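Local coordinates for 5-oxoprolinase subunit A (Thermus thermophilus, PDB 2DFA), which probably catalyses, in complex with its partner subunits, the ATP-driven opening of 5-oxoproline to L-glutamate, at residues 9-12 against 17-20; 11-16 against 66-71; 36-41 against 109-114. All coordinates share one frame; numbering follows the deposited sequence.

Contact 1: residues 9-12 against 17-20; sequences AGES and AYGH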
# COMPACT_ATOMS: atom_id res chain seq x y z
N ALA A 9 7.49 8.97 -17.78
CA ALA A 9 8.65 9.16 -16.92
C ALA A 9 8.23 9.28 -15.46
O ALA A 9 7.03 9.31 -15.15
CB ALA A 9 9.40 10.42 -17.33
N GLY A 10 9.22 9.36 -14.57
CA GLY A 10 8.96 9.48 -13.15
C GLY A 10 8.21 8.29 -12.57
O GLY A 10 7.48 8.42 -11.59
N GLU A 11 8.40 7.11 -13.16
CA GLU A 11 7.69 5.93 -12.68
C GLU A 11 8.42 5.16 -11.57
O GLU A 11 7.88 4.18 -11.04
CB GLU A 11 7.35 5.03 -13.87
CG GLU A 11 6.67 5.84 -14.98
CD GLU A 11 5.97 4.99 -16.01
OE1 GLU A 11 6.65 4.40 -16.88
OE2 GLU A 11 4.72 4.92 -15.96
N SER A 12 9.62 5.61 -11.22
CA SER A 12 10.40 4.98 -10.16
C SER A 12 9.60 5.08 -8.85
O SER A 12 8.84 6.03 -8.66
CB SER A 12 11.75 5.68 -9.97
OG SER A 12 12.55 5.59 -11.14
N ALA A 17 14.28 2.07 -8.77
CA ALA A 17 14.48 2.92 -9.93
C ALA A 17 13.81 2.25 -11.14
O ALA A 17 13.88 1.03 -11.31
CB ALA A 17 15.98 3.11 -10.19
N TYR A 18 13.15 3.05 -11.97
CA TYR A 18 12.48 2.53 -13.16
C TYR A 18 12.64 3.45 -14.37
O TYR A 18 12.59 4.67 -14.24
CB TYR A 18 10.99 2.33 -12.88
CG TYR A 18 10.27 1.52 -13.94
CD1 TYR A 18 10.22 0.13 -13.85
CD2 TYR A 18 9.68 2.14 -15.04
CE1 TYR A 18 9.58 -0.63 -14.84
CE2 TYR A 18 9.04 1.39 -16.03
CZ TYR A 18 9.00 0.01 -15.92
OH TYR A 18 8.37 -0.74 -16.89
N GLY A 19 12.83 2.85 -15.54
CA GLY A 19 12.97 3.63 -16.76
C GLY A 19 14.35 4.23 -16.99
O GLY A 19 15.32 3.85 -16.35
N HIS A 20 14.42 5.17 -17.93
CA HIS A 20 15.67 5.85 -18.26
C HIS A 20 15.39 7.34 -18.44
O HIS A 20 15.76 7.93 -19.46
CB HIS A 20 16.25 5.30 -19.57
CG HIS A 20 16.42 3.81 -19.58
ND1 HIS A 20 15.40 2.95 -19.89
CD2 HIS A 20 17.50 3.04 -19.29
CE1 HIS A 20 15.84 1.70 -19.80
NE2 HIS A 20 17.11 1.73 -19.44
O HOH W 1 10.59 6.38 -15.17

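Contact 2: residues 11-16 against 66-71; sequences ESYGAF and PDLVGF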
# COMPACT_ATOMS: atom_id res chain seq x y z
N GLU A 11 8.40 7.11 -13.16
CA GLU A 11 7.69 5.93 -12.68
C GLU A 11 8.42 5.16 -11.57
O GLU A 11 7.88 4.18 -11.04
CB GLU A 11 7.35 5.03 -13.87
CG GLU A 11 6.67 5.84 -14.98
CD GLU A 11 5.97 4.99 -16.01
OE1 GLU A 11 6.65 4.40 -16.88
OE2 GLU A 11 4.72 4.92 -15.96
N SER A 12 9.62 5.61 -11.22
CA SER A 12 10.40 4.98 -10.16
C SER A 12 9.60 5.08 -8.85
O SER A 12 8.84 6.03 -8.66
CB SER A 12 11.75 5.68 -9.97
OG SER A 12 12.55 5.59 -11.14
N TYR A 13 9.79 4.11 -7.96
CA TYR A 13 9.07 4.12 -6.69
C TYR A 13 10.02 3.84 -5.54
O TYR A 13 10.55 2.73 -5.41
CB TYR A 13 7.96 3.06 -6.72
CG TYR A 13 7.00 3.18 -5.56
CD1 TYR A 13 5.87 4.01 -5.64
CD2 TYR A 13 7.22 2.49 -4.37
CE1 TYR A 13 4.99 4.13 -4.56
CE2 TYR A 13 6.35 2.61 -3.28
CZ TYR A 13 5.24 3.43 -3.39
OH TYR A 13 4.38 3.54 -2.31
N GLY A 14 10.24 4.84 -4.70
CA GLY A 14 11.14 4.67 -3.57
C GLY A 14 12.52 4.25 -4.04
O GLY A 14 13.13 4.90 -4.89
N ALA A 15 13.01 3.14 -3.50
CA ALA A 15 14.32 2.61 -3.86
C ALA A 15 14.31 1.91 -5.22
O ALA A 15 15.37 1.61 -5.77
CB ALA A 15 14.81 1.64 -2.78
N PHE A 16 13.12 1.65 -5.75
CA PHE A 16 12.98 0.96 -7.04
C PHE A 16 13.07 1.90 -8.25
O PHE A 16 12.07 2.45 -8.70
CB PHE A 16 11.64 0.22 -7.09
CG PHE A 16 11.46 -0.80 -6.00
CD1 PHE A 16 12.25 -1.94 -5.95
CD2 PHE A 16 10.52 -0.59 -4.99
CE1 PHE A 16 12.11 -2.87 -4.92
CE2 PHE A 16 10.37 -1.52 -3.95
CZ PHE A 16 11.17 -2.66 -3.92
N PRO A 66 -5.20 2.21 -9.13
CA PRO A 66 -4.50 2.03 -7.85
C PRO A 66 -4.03 0.58 -7.78
O PRO A 66 -4.65 -0.26 -7.11
CB PRO A 66 -5.59 2.36 -6.83
CG PRO A 66 -6.82 1.83 -7.50
CD PRO A 66 -6.66 2.33 -8.92
N ASP A 67 -2.94 0.28 -8.48
CA ASP A 67 -2.38 -1.08 -8.53
C ASP A 67 -0.87 -0.98 -8.72
O ASP A 67 -0.35 -1.14 -9.82
CB ASP A 67 -3.03 -1.84 -9.69
CG ASP A 67 -2.53 -3.28 -9.82
OD1 ASP A 67 -1.94 -3.82 -8.86
OD2 ASP A 67 -2.73 -3.87 -10.91
N LEU A 68 -0.16 -0.69 -7.63
CA LEU A 68 1.29 -0.53 -7.68
C LEU A 68 2.01 -1.80 -8.11
O LEU A 68 2.83 -1.78 -9.04
CB LEU A 68 1.82 -0.09 -6.32
CG LEU A 68 3.32 0.19 -6.23
CD1 LEU A 68 3.71 1.27 -7.23
CD2 LEU A 68 3.68 0.61 -4.81
N VAL A 69 1.72 -2.92 -7.44
CA VAL A 69 2.39 -4.17 -7.78
C VAL A 69 2.15 -4.54 -9.23
O VAL A 69 3.02 -5.13 -9.88
CB VAL A 69 1.94 -5.33 -6.83
CG1 VAL A 69 0.49 -5.70 -7.08
CG2 VAL A 69 2.85 -6.53 -7.01
N GLY A 70 0.98 -4.18 -9.76
CA GLY A 70 0.68 -4.50 -11.15
C GLY A 70 1.10 -3.40 -12.12
O GLY A 70 0.89 -3.52 -13.34
N PHE A 71 1.69 -2.34 -11.58
CA PHE A 71 2.16 -1.20 -12.37
C PHE A 71 1.02 -0.57 -13.19
O PHE A 71 1.25 0.00 -14.26
CB PHE A 71 3.29 -1.62 -13.32
CG PHE A 71 4.12 -0.47 -13.83
CD1 PHE A 71 4.89 0.29 -12.95
CD2 PHE A 71 4.14 -0.16 -15.19
CE1 PHE A 71 5.67 1.36 -13.42
CE2 PHE A 71 4.92 0.91 -15.66
CZ PHE A 71 5.68 1.66 -14.77

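Contact 3: residues 36-41 against 109-114; sequences GFHGGS and KPHGAL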
# COMPACT_ATOMS: atom_id res chain seq x y z
N GLY A 36 1.97 8.40 -8.28
CA GLY A 36 1.92 7.65 -7.04
C GLY A 36 1.02 6.43 -6.94
O GLY A 36 1.04 5.74 -5.92
N PHE A 37 0.24 6.15 -7.98
CA PHE A 37 -0.66 4.99 -7.96
C PHE A 37 -0.08 3.73 -8.60
O PHE A 37 -0.15 2.65 -8.01
CB PHE A 37 -1.99 5.34 -8.65
CG PHE A 37 -2.97 6.05 -7.76
CD1 PHE A 37 -2.56 7.06 -6.89
CD2 PHE A 37 -4.33 5.72 -7.80
CE1 PHE A 37 -3.49 7.74 -6.08
CE2 PHE A 37 -5.27 6.39 -7.00
CZ PHE A 37 -4.85 7.39 -6.14
N HIS A 38 0.48 3.87 -9.80
CA HIS A 38 1.08 2.71 -10.43
C HIS A 38 2.59 2.85 -10.44
O HIS A 38 3.32 1.97 -10.88
CB HIS A 38 0.55 2.63 -11.86
CG HIS A 38 1.08 3.79 -12.67
ND1 HIS A 38 0.48 5.00 -12.71
CD2 HIS A 38 2.22 3.82 -13.48
CE1 HIS A 38 1.23 5.75 -13.54
NE2 HIS A 38 2.28 5.07 -14.01
N GLY A 39 3.05 3.98 -9.90
CA GLY A 39 4.46 4.26 -9.80
C GLY A 39 4.62 5.72 -9.40
O GLY A 39 3.63 6.42 -9.21
N GLY A 40 5.87 6.17 -9.26
CA GLY A 40 6.11 7.55 -8.90
C GLY A 40 5.86 7.95 -7.44
O GLY A 40 4.87 8.63 -7.15
N SER A 41 6.73 7.53 -6.53
CA SER A 41 6.59 7.91 -5.12
C SER A 41 6.87 9.42 -5.05
O SER A 41 7.48 9.98 -5.97
CB SER A 41 7.59 7.14 -4.26
OG SER A 41 8.91 7.36 -4.73
N LYS A 109 -2.69 12.53 -19.46
CA LYS A 109 -2.72 11.35 -20.30
C LYS A 109 -2.78 10.12 -19.39
O LYS A 109 -1.83 9.83 -18.67
CB LYS A 109 -1.46 11.26 -21.16
CG LYS A 109 -1.34 9.97 -21.96
CD LYS A 109 0.04 9.87 -22.61
CE LYS A 109 0.23 8.57 -23.36
NZ LYS A 109 1.65 8.43 -23.81
N PRO A 110 -3.89 9.38 -19.43
CA PRO A 110 -4.08 8.18 -18.61
C PRO A 110 -2.99 7.14 -18.87
O PRO A 110 -2.45 7.07 -19.98
CB PRO A 110 -5.45 7.67 -19.04
CG PRO A 110 -6.16 8.93 -19.49
CD PRO A 110 -5.09 9.66 -20.25
N HIS A 111 -2.68 6.33 -17.86
CA HIS A 111 -1.65 5.30 -17.99
C HIS A 111 -2.19 3.88 -18.06
O HIS A 111 -3.22 3.55 -17.47
CB HIS A 111 -0.69 5.37 -16.80
CG HIS A 111 0.13 4.12 -16.62
ND1 HIS A 111 1.23 3.83 -17.39
CD2 HIS A 111 -0.04 3.06 -15.80
CE1 HIS A 111 1.70 2.65 -17.06
NE2 HIS A 111 0.95 2.15 -16.09
N GLY A 112 -1.45 3.03 -18.79
CA GLY A 112 -1.78 1.62 -18.92
C GLY A 112 -3.22 1.18 -19.07
O GLY A 112 -3.93 1.63 -19.96
N ALA A 113 -3.64 0.27 -18.18
CA ALA A 113 -4.99 -0.27 -18.23
C ALA A 113 -6.10 0.77 -18.13
O ALA A 113 -7.18 0.57 -18.68
CB ALA A 113 -5.17 -1.33 -17.15
N LEU A 114 -5.84 1.88 -17.44
CA LEU A 114 -6.85 2.93 -17.33
C LEU A 114 -7.05 3.53 -18.72
O LEU A 114 -8.17 3.80 -19.14
CB LEU A 114 -6.39 4.03 -16.35
CG LEU A 114 -7.33 5.23 -16.15
CD1 LEU A 114 -8.74 4.76 -15.75
CD2 LEU A 114 -6.76 6.16 -15.09

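Contact 1: residues 9-12 against 17-20
Ser12 and Tyr18 hold the neck of a loop together, and the polar bonds come first. The backbone N of Tyr18 donates to Ser12 OG at 2.7 Å, a short and fairly straight bond with an N-H...O angle of 160°. Ser12 can accept it because OG is turned anti to its own carbonyl carbon (chi1 -62°), bringing the hydroxyl across to the returning chain. A water bridges the two arms of the loop: it accepts from Glu11 N at 3.1 Å and donates to Tyr18 O at 2.8 Å. Replacing Ser12 with an alanine would probably leave the amide of Tyr18 without its acceptor and the two arms of the loop less firmly joined.

Apolar contact adds to this. Tyr18 CD2 sits 3.9 Å from Glu11 CB, the ring meeting the glutamate stem obliquely, while Tyr18 CB packs against Ser12 CA at 3.8 Å. The carboxylate of Glu11 is turned 79° from the ring plane, and its OE2 is hydrogen-bonded to His38 NE2. Beyond the neck, Tyr18 packs on Ala15 of a second subunit.

The arrangement is a loop closed at its base, directly after strand 2-9. Loops at this end of the parallel strands are where active-site residues gather in beta/alpha barrel-like folds, a setting consistent with the LamB/PxpA family.

Contact 2: residues 11-16 against 66-71
Tyr13 offers one ring face to Leu68, whose CD2 lies 3.5 Å above the plane and 3.5 Å from Tyr13 CZ. This is a CH-pi contact: CD2 is 3.6 Å from the ring centroid and only 16° off the normal. The Phe71 ring is met differently, by the carboxylate of Glu11, with OE1 in the ring plane at its edge, 3.6 Å from Phe71 CZ. Tyr13 opens a type II' beta turn that runs to Phe16, Leu68 and Phe71 begin and end a type I beta turn, and Glu11 lies just ahead of the first, so the contact joins the loops that follow strands 2-9 and 58-62.

Tyr13 and Leu68 bridge backbones about 9 Å apart at their nearest CA atoms. Leu68 reaches across because CG stands anti to the backbone N (chi1 -177°), and its other methyl, CD1, settles 3.8 Å from Tyr13 CD1. Leucine and tyrosine cross at about a right angle, with both methyl branches on the tyrosine. The Phe71 ring and the Glu11 carboxylate are inclined to each other by 62°. An oxygen in the ring plane would probably meet the slightly positive rim, while the other, OE2, is hydrogen-bonded to His38 NE2. Edge-to-face meetings with His38 and His111 involve the Phe71 ring as well. Tyr13 also packs on Val69 of a second subunit.

Just ahead of the second turn Asp67 forms an Asx motif: Gly70 N bonds to Asp67 OD1 at 3.1 Å, coming from above the carboxylate plane, while the same OD1 forms a salt bridge with Arg74.

Contact 3: residues 36-41 against 109-114
His38 and His111 lay their imidazole rings on each other in an offset stack, and this one pair makes the whole of the contact. The centroids are 3.7 Å apart and the planes differ by only 10°. The overlap is closest where His38 CD2 meets His111 CD2 at 3.3 Å, with His111 CD2 over the centre of the His38 ring and His38 CD2 nearer the rim of its partner. His38 gets there with CG set between its backbone N and carbonyl carbon (chi1 68°), whereas CG of His111 is anti to its N.

The stack joins two loops, one between strand 30-34 and helix 42-54, the other leading into helix 112-120. His111 also belongs, with Asp8 and His62, to a cluster whose donor atoms converge as if for a metal; that role is unconfirmed, but it would suit a site lined by the ends of parallel strands. The ring edges are held as well, His38 NE2 by Glu11 and His111 NE2 by the carbonyl oxygen of Phe71. Together with that bond to Phe71 O, the flat backing of His38 would probably help keep the His111 ring from turning.

At the margin of the stack the fit slackens. His111 CB makes a more distant CH-pi contact, 4.2 Å from the His38 centroid and still over its face. Farther out the backbones stand apart, with the CA atoms of the two histidines separated by 8.4 Å, and beside the stack Phe37 packs on Pro42 of a fourth subunit.

The three contacts are built on one cluster. Contacts 1 and 2 share Glu11 and Ser12, and their centres lie 9 Å apart; Tyr18 CE2 of contact 1 rests 3.6 Å from Phe71 CZ of contact 2. Contact 3 is tied to both. Glu11 OE2 reaches His38 NE2 at 3.1 Å, Phe71 O reaches His111 NE2 at 2.8 Å, and a probable hydrogen bond between Gly14 N and Ser41 OG joins the loops again. Glu11 and Phe71 would probably help position the stacked histidines. If Asp8, His62 and His111 do form a metal site, contact 3 would supply one of its three ligands, with Glu11, shared by contacts 1 and 2, touching that cluster.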